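Local coordinates for protein type II secretion ATPase XpsE (Xanthomonas campestris, PDB 2D28) that is the N-terminal domain of the ATPase of a bacterial type II secretion system, a member of the GspE family, at residues R17-D22 and H54-A59; S5-I10 and G38-L43; E60-P65 and A111-D116. The protein carries 1 engineered substitution. All blocks are in the same frame, centred on the assembly; numbering follows the deposited sequence.

Contact 1 of 3, residues R17-D22 and H54-A59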
# COMPACT_ATOMS: atom_id res chain seq x y z
N ARG A 17 4.81 -13.68 13.25
CA ARG A 17 4.90 -12.53 14.18
C ARG A 17 3.75 -12.41 15.16
O ARG A 17 3.71 -11.48 16.02
CB ARG A 17 5.04 -11.24 13.38
CG ARG A 17 6.33 -11.15 12.55
CD ARG A 17 7.52 -10.86 13.41
NE ARG A 17 7.95 -12.07 14.08
CZ ARG A 17 8.90 -12.11 15.01
NH1 ARG A 17 9.28 -13.28 15.54
NH2 ARG A 17 9.48 -10.99 15.42
N ARG A 18 2.80 -13.32 15.02
CA ARG A 18 1.58 -13.33 15.78
C ARG A 18 0.73 -12.08 15.65
O ARG A 18 0.05 -11.64 16.59
CB ARG A 18 1.93 -13.61 17.23
CG ARG A 18 2.64 -14.96 17.34
CD ARG A 18 3.46 -15.02 18.56
NE ARG A 18 2.56 -14.95 19.70
CZ ARG A 18 2.81 -14.29 20.84
NH1 ARG A 18 3.97 -13.64 21.05
NH2 ARG A 18 1.89 -14.31 21.79
N ARG A 19 0.75 -11.51 14.47
CA ARG A 19 -0.12 -10.37 14.12
C ARG A 19 -1.42 -10.82 13.49
O ARG A 19 -2.24 -9.99 13.05
CB ARG A 19 0.64 -9.48 13.13
CG ARG A 19 1.97 -8.95 13.65
CD ARG A 19 2.86 -8.26 12.60
NE ARG A 19 4.18 -7.95 13.14
CZ ARG A 19 5.28 -7.72 12.39
NH1 ARG A 19 5.26 -7.85 11.10
NH2 ARG A 19 6.40 -7.44 12.94
N LEU A 20 -1.56 -12.15 13.36
CA LEU A 20 -2.71 -12.81 12.75
C LEU A 20 -2.83 -14.20 13.41
O LEU A 20 -1.83 -14.92 13.52
CB LEU A 20 -2.49 -13.00 11.25
CG LEU A 20 -3.52 -13.88 10.47
CD1 LEU A 20 -4.85 -13.20 10.44
CD2 LEU A 20 -3.06 -14.12 9.04
N LYS A 21 -4.04 -14.57 13.81
CA LYS A 21 -4.30 -15.89 14.40
C LYS A 21 -4.66 -16.88 13.34
O LYS A 21 -5.40 -16.56 12.39
CB LYS A 21 -5.53 -15.86 15.34
CG LYS A 21 -5.54 -14.77 16.37
CD LYS A 21 -6.64 -15.10 17.40
CE LYS A 21 -7.30 -13.87 17.99
NZ LYS A 21 -8.79 -14.07 18.10
N ASP A 22 -4.21 -18.11 13.53
CA ASP A 22 -4.38 -19.10 12.50
C ASP A 22 -5.85 -19.45 12.36
O ASP A 22 -6.29 -19.79 11.25
CB ASP A 22 -3.50 -20.33 12.75
CG ASP A 22 -4.03 -21.24 13.82
OD1 ASP A 22 -4.35 -20.76 14.94
OD2 ASP A 22 -4.12 -22.48 13.60
N HIS A 54 -0.48 -4.72 8.98
CA HIS A 54 -0.46 -4.87 7.52
C HIS A 54 0.73 -4.11 6.92
O HIS A 54 1.62 -4.72 6.26
CB HIS A 54 -1.79 -4.46 6.88
CG HIS A 54 -1.73 -4.51 5.37
ND1 HIS A 54 -0.62 -4.96 4.70
CD2 HIS A 54 -2.61 -4.17 4.42
CE1 HIS A 54 -0.83 -4.89 3.40
NE2 HIS A 54 -2.01 -4.37 3.20
N ALA A 55 0.79 -2.81 7.17
CA ALA A 55 1.89 -1.95 6.70
C ALA A 55 3.25 -2.49 7.13
O ALA A 55 4.22 -2.63 6.31
CB ALA A 55 1.72 -0.49 7.22
N GLU A 56 3.38 -2.76 8.43
CA GLU A 56 4.62 -3.30 8.95
C GLU A 56 5.20 -4.50 8.25
O GLU A 56 6.43 -4.56 7.89
CB GLU A 56 4.43 -3.71 10.43
CG GLU A 56 5.74 -4.12 11.10
CD GLU A 56 6.45 -2.97 11.78
OE1 GLU A 56 6.03 -1.78 11.55
OE2 GLU A 56 7.41 -3.25 12.56
N THR A 57 4.31 -5.47 8.04
CA THR A 57 4.68 -6.71 7.46
C THR A 57 5.01 -6.57 5.96
O THR A 57 5.94 -7.20 5.49
CB THR A 57 3.58 -7.73 7.72
OG1 THR A 57 3.36 -7.73 9.14
CG2 THR A 57 4.11 -9.15 7.38
N CYS A 58 4.18 -5.81 5.23
CA CYS A 58 4.48 -5.48 3.84
C CYS A 58 5.91 -4.90 3.76
O CYS A 58 6.72 -5.32 2.94
CB CYS A 58 3.47 -4.45 3.33
SG CYS A 58 1.89 -5.15 2.95
N ALA A 59 6.25 -3.99 4.65
CA ALA A 59 7.55 -3.37 4.63
C ALA A 59 8.68 -4.33 4.93
O ALA A 59 9.68 -4.31 4.23
CB ALA A 59 7.58 -2.22 5.59
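R19 reaches across to T57 and joins the loop 17-22 to helix 51-62. Polar contact comes first. NH1 of R19 donates to OG1 of T57 at 2.7 Å, with a bent N-H...O angle of 142°. The hydroxyl oxygen lies at the guanidinium edge, near its plane. R19 has CG opposite its carbonyl carbon (chi1 -59°) and is extended from CG to NE, which carries the guanidinium over to T57. T57 OG1 also lies 3.5 Å from R19 CD, as the two side chains run antiparallel alongside each other. D53 O is a further hydrogen-bond partner of this hydroxyl.

Packing is the second kind. CG of E56 sits over one face of the guanidinium, toward its rim, and is 3.8 Å from R19 NH1. R17 CG backs the other face near its middle.

Charge is the third. R19 NH2 and E56 OE2 are 4.3 Å apart, but no N-H points at the oxygen, which stands off the plane of the group. The true salt bridge of R19 is to E60.

This is a helix-loop-helix connection, from the Schellman end of helix 6-16 at R18 to K21 at the N-cap of helix 22-27, with its loop pinned to helix 51-62.

Contact 2 of 3, residues S5-I10 and G38-L43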
# COMPACT_ATOMS: atom_id res chain seq x y z
N SER A 5 4.71 -16.10 -3.67
CA SER A 5 4.11 -14.74 -3.90
C SER A 5 4.42 -13.79 -2.73
O SER A 5 4.62 -14.27 -1.64
CB SER A 5 2.58 -14.83 -4.22
OG SER A 5 1.77 -14.69 -3.09
N ALA A 6 4.48 -12.47 -2.98
CA ALA A 6 4.67 -11.43 -1.94
C ALA A 6 3.49 -11.53 -0.93
O ALA A 6 3.69 -11.59 0.27
CB ALA A 6 4.72 -10.06 -2.55
N GLU A 7 2.26 -11.66 -1.43
CA GLU A 7 1.11 -11.88 -0.53
C GLU A 7 1.24 -13.11 0.40
O GLU A 7 0.93 -13.01 1.60
CB GLU A 7 -0.20 -11.99 -1.34
CG GLU A 7 -1.41 -12.18 -0.46
CD GLU A 7 -2.65 -12.58 -1.27
OE1 GLU A 7 -3.22 -11.66 -1.89
OE2 GLU A 7 -3.00 -13.81 -1.28
N THR A 8 1.67 -14.24 -0.15
CA THR A 8 1.90 -15.45 0.62
C THR A 8 2.99 -15.26 1.71
O THR A 8 2.82 -15.71 2.83
CB THR A 8 2.27 -16.58 -0.31
OG1 THR A 8 1.16 -16.88 -1.16
CG2 THR A 8 2.54 -17.92 0.44
N ARG A 9 4.05 -14.53 1.38
CA ARG A 9 5.16 -14.36 2.31
C ARG A 9 4.68 -13.42 3.39
O ARG A 9 5.11 -13.50 4.54
CB ARG A 9 6.37 -13.77 1.57
CG ARG A 9 7.06 -14.76 0.60
CD ARG A 9 8.65 -14.55 0.68
NE ARG A 9 8.80 -13.52 -0.22
CZ ARG A 9 9.53 -12.43 -0.28
NH1 ARG A 9 10.57 -12.04 0.45
NH2 ARG A 9 9.14 -11.69 -1.29
N ILE A 10 3.84 -12.46 3.03
CA ILE A 10 3.30 -11.50 4.00
C ILE A 10 2.32 -12.22 4.99
O ILE A 10 2.39 -12.02 6.19
CB ILE A 10 2.62 -10.28 3.31
CG1 ILE A 10 3.69 -9.42 2.67
CG2 ILE A 10 1.88 -9.45 4.30
CD1 ILE A 10 3.26 -8.42 1.62
N GLY A 38 -8.84 -9.50 -2.42
CA GLY A 38 -7.64 -10.25 -2.11
C GLY A 38 -7.68 -10.80 -0.68
O GLY A 38 -8.49 -10.37 0.13
N LEU A 39 -6.78 -11.71 -0.38
CA LEU A 39 -6.77 -12.32 0.95
C LEU A 39 -6.44 -11.26 1.99
O LEU A 39 -7.15 -11.13 3.01
CB LEU A 39 -5.80 -13.53 1.03
CG LEU A 39 -5.62 -14.18 2.40
CD1 LEU A 39 -7.00 -14.51 3.03
CD2 LEU A 39 -4.79 -15.42 2.24
N LEU A 40 -5.39 -10.47 1.76
CA LEU A 40 -4.98 -9.52 2.79
C LEU A 40 -6.04 -8.39 2.98
O LEU A 40 -6.31 -7.95 4.08
CB LEU A 40 -3.64 -8.88 2.43
CG LEU A 40 -2.45 -9.83 2.61
CD1 LEU A 40 -1.23 -9.25 1.92
CD2 LEU A 40 -2.17 -10.04 4.11
N ALA A 41 -6.59 -7.94 1.88
CA ALA A 41 -7.84 -7.11 1.84
C ALA A 41 -8.96 -7.68 2.68
O ALA A 41 -9.52 -6.97 3.47
CB ALA A 41 -8.32 -6.97 0.34
N LEU A 42 -9.25 -8.97 2.56
CA LEU A 42 -10.37 -9.57 3.27
C LEU A 42 -10.08 -9.60 4.77
O LEU A 42 -10.95 -9.23 5.57
CB LEU A 42 -10.64 -10.96 2.77
CG LEU A 42 -11.81 -11.70 3.39
CD1 LEU A 42 -13.11 -10.95 3.09
CD2 LEU A 42 -11.85 -13.11 2.87
N LEU A 43 -8.85 -9.99 5.14
CA LEU A 43 -8.38 -9.93 6.52
C LEU A 43 -8.49 -8.56 7.14
O LEU A 43 -8.88 -8.42 8.30
CB LEU A 43 -6.91 -10.46 6.65
CG LEU A 43 -6.70 -11.93 6.28
CD1 LEU A 43 -5.23 -12.28 6.12
CD2 LEU A 43 -7.36 -12.85 7.36
O HOH W 1 -5.50 -13.10 -2.30
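L39 meets E7 where the first turn of helix 39-45, just after its N-cap residue G38, faces helix 6-16. The two helix starts run in roughly the same direction. Their short axes make an angle of 41° and approach to 11.1 Å, and at that separation side chains make the contact. Helix 6-16 is itself capped by S5, whose OG accepts from T8 N at 3.0 Å.

L39 and E7 touch in two ways. L39 CB lies 3.6 Å from E7 OE2, and the side chains lie roughly perpendicular. The backbone N of L39 donates to a water at 2.7 Å. That water in turn gives a weak hydrogen bond to E7 OE1. The carboxylate therefore reaches the first turn of helix 39-45 through a water. E7 gets there because CG is anti to the backbone N (chi1 -179°) and the chain stays extended beyond it.

L40 carries the apolar half. Its CD1 touches E7 CG at 3.8 Å, and the two side chains run alongside, pointing opposite ways. The same methyl meets CG2 of I10 at 3.9 Å, one turn later on helix 6-16. V11, L14 and Y114 also touch L40, while I10 leans on T57, C58 and V61 of helix 51-62.

The chemistry is divided. L40 and I10, both buried, make a small apolar contact, with the E7 methylene beside it. At its margin, the negative E7 lies near the N-terminus of helix 39-45, where the helix dipole would probably favour it.

Contact 3 of 3, residues E60-P65 and A111-D116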
# COMPACT_ATOMS: atom_id res chain seq x y z
N GLU A 60 8.50 -5.22 5.90
CA GLU A 60 9.49 -6.23 6.20
C GLU A 60 9.69 -7.12 5.05
O GLU A 60 10.80 -7.48 4.78
CB GLU A 60 9.12 -7.19 7.35
CG GLU A 60 9.08 -6.57 8.71
CD GLU A 60 8.35 -7.46 9.75
OE1 GLU A 60 7.64 -8.49 9.46
OE2 GLU A 60 8.53 -7.15 10.92
N VAL A 61 8.64 -7.59 4.43
CA VAL A 61 8.82 -8.65 3.46
C VAL A 61 9.45 -8.09 2.22
O VAL A 61 10.27 -8.79 1.54
CB VAL A 61 7.51 -9.40 3.12
CG1 VAL A 61 7.66 -10.20 1.89
CG2 VAL A 61 7.09 -10.27 4.31
N LEU A 62 9.10 -6.85 1.90
CA LEU A 62 9.52 -6.27 0.64
C LEU A 62 10.77 -5.37 0.81
O LEU A 62 11.32 -4.90 -0.18
CB LEU A 62 8.37 -5.52 -0.04
CG LEU A 62 7.23 -6.36 -0.61
CD1 LEU A 62 6.09 -5.41 -1.01
CD2 LEU A 62 7.67 -7.24 -1.82
N GLY A 63 11.23 -5.16 2.04
CA GLY A 63 12.40 -4.34 2.29
C GLY A 63 12.20 -2.87 2.01
O GLY A 63 13.12 -2.17 1.69
N LEU A 64 10.95 -2.40 2.12
CA LEU A 64 10.63 -1.05 1.73
C LEU A 64 10.53 -0.20 2.98
O LEU A 64 10.13 -0.69 4.06
CB LEU A 64 9.25 -1.02 1.02
CG LEU A 64 9.21 -1.56 -0.42
CD1 LEU A 64 7.79 -1.76 -0.84
CD2 LEU A 64 10.00 -0.74 -1.41
N PRO A 65 10.79 1.08 2.81
CA PRO A 65 10.65 2.02 3.92
C PRO A 65 9.20 2.27 4.29
O PRO A 65 8.31 2.17 3.47
CB PRO A 65 11.30 3.29 3.38
CG PRO A 65 10.97 3.22 1.89
CD PRO A 65 11.19 1.77 1.58
N ALA A 111 -0.36 1.65 0.14
CA ALA A 111 -0.88 0.72 1.18
C ALA A 111 -0.58 -0.74 0.95
O ALA A 111 -0.29 -1.51 1.93
CB ALA A 111 -2.41 0.93 1.45
N ASP A 112 -0.63 -1.11 -0.34
CA ASP A 112 -0.53 -2.48 -0.78
C ASP A 112 0.61 -2.67 -1.77
O ASP A 112 0.40 -2.94 -2.94
CB ASP A 112 -1.85 -2.96 -1.36
CG ASP A 112 -3.01 -2.87 -0.38
OD1 ASP A 112 -2.85 -3.12 0.86
OD2 ASP A 112 -4.15 -2.56 -0.78
N PRO A 113 1.84 -2.62 -1.29
CA PRO A 113 3.02 -2.72 -2.18
C PRO A 113 3.32 -4.06 -2.80
O PRO A 113 4.21 -4.11 -3.65
CB PRO A 113 4.15 -2.25 -1.27
CG PRO A 113 3.71 -2.68 0.07
CD PRO A 113 2.23 -2.41 0.11
N TYR A 114 2.59 -5.09 -2.41
CA TYR A 114 2.60 -6.40 -3.05
C TYR A 114 1.73 -6.46 -4.33
O TYR A 114 1.72 -7.49 -4.98
CB TYR A 114 2.08 -7.45 -2.07
CG TYR A 114 0.72 -7.18 -1.53
CD1 TYR A 114 -0.41 -7.57 -2.21
CD2 TYR A 114 0.57 -6.47 -0.32
CE1 TYR A 114 -1.68 -7.29 -1.68
CE2 TYR A 114 -0.63 -6.17 0.19
CZ TYR A 114 -1.75 -6.55 -0.48
OH TYR A 114 -2.96 -6.19 0.05
N ASP A 115 0.97 -5.39 -4.64
CA ASP A 115 -0.01 -5.44 -5.72
C ASP A 115 0.66 -4.94 -7.01
O ASP A 115 0.69 -3.74 -7.30
CB ASP A 115 -1.25 -4.61 -5.33
CG ASP A 115 -2.36 -4.74 -6.33
OD1 ASP A 115 -2.08 -5.15 -7.50
OD2 ASP A 115 -3.49 -4.37 -6.00
N ASP A 116 1.27 -5.88 -7.71
CA ASP A 116 2.02 -5.59 -8.89
C ASP A 116 1.11 -5.01 -10.02
O ASP A 116 1.58 -4.23 -10.82
CB ASP A 116 2.81 -6.82 -9.36
CG ASP A 116 1.95 -7.97 -9.69
OD1 ASP A 116 1.51 -8.65 -8.73
OD2 ASP A 116 1.67 -8.28 -10.89
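L62 points from the end of helix 51-62 toward P113, in the loop that follows strand 105-110. Its CB heads for the loop, but CB and CG both stay back from it. CG stands anti to the carbonyl carbon (chi1 -70°) and then branches, and CD1 does the touching. This methyl lies 3.5 Å from P113 O and 3.8 Å from Y114 N, so it packs on the peptide link between the two residues. It also meets the proline ring, at 3.7 Å from P113 CB, with P113 CG only slightly farther away.

L64 adds a second methyl. Its CD1 is 3.7 Å from P113 CB, and leucine and proline lie side by side with opposite headings. The same ring carbon is thus met by both leucines. Between them G63 leaves the helix with positive phi, and the chain bends so that both side chains face the loop.

P113 and Y114 are the central residues of a type I beta turn from D112 to D115, closed by a 3.0 Å bond from D115 N to D112 O. D115 then caps helix 116-126 through A118 N. Around the contact, V134 of strand 130-134 touches both L64 and P113, and C58 touches P113 and Y114.

No side chain brings a polar group to the contact: two leucine methyls meet a proline ring and the adjacent peptide. Such packing fixes position by shape more than by direction, while the turn's hydrogen bond and the closed proline ring probably limit movement of the loop.

All three contacts are partly buried. Contact 3 lies deepest, its centre about 7 Å from the chain's centre, against about 14 and 12 Å for contacts 1 and 2. Helix 51-62 serves both contact 1 and contact 3. Contacts 1 and 2 tie together the N-terminal helices; contact 3 joins helix 51-62 to the part holding the mixed sheet. Chemistry follows place: contact 1 is polar and charged, contact 2 mixes methyls with a water-bridged carboxylate, and contact 3 is methyl packing on a proline ring and a peptide. A probable hydrogen bond from H54 to D112 links contacts 1 and 3, while A6 packs on Y114 between contacts 2 and 3.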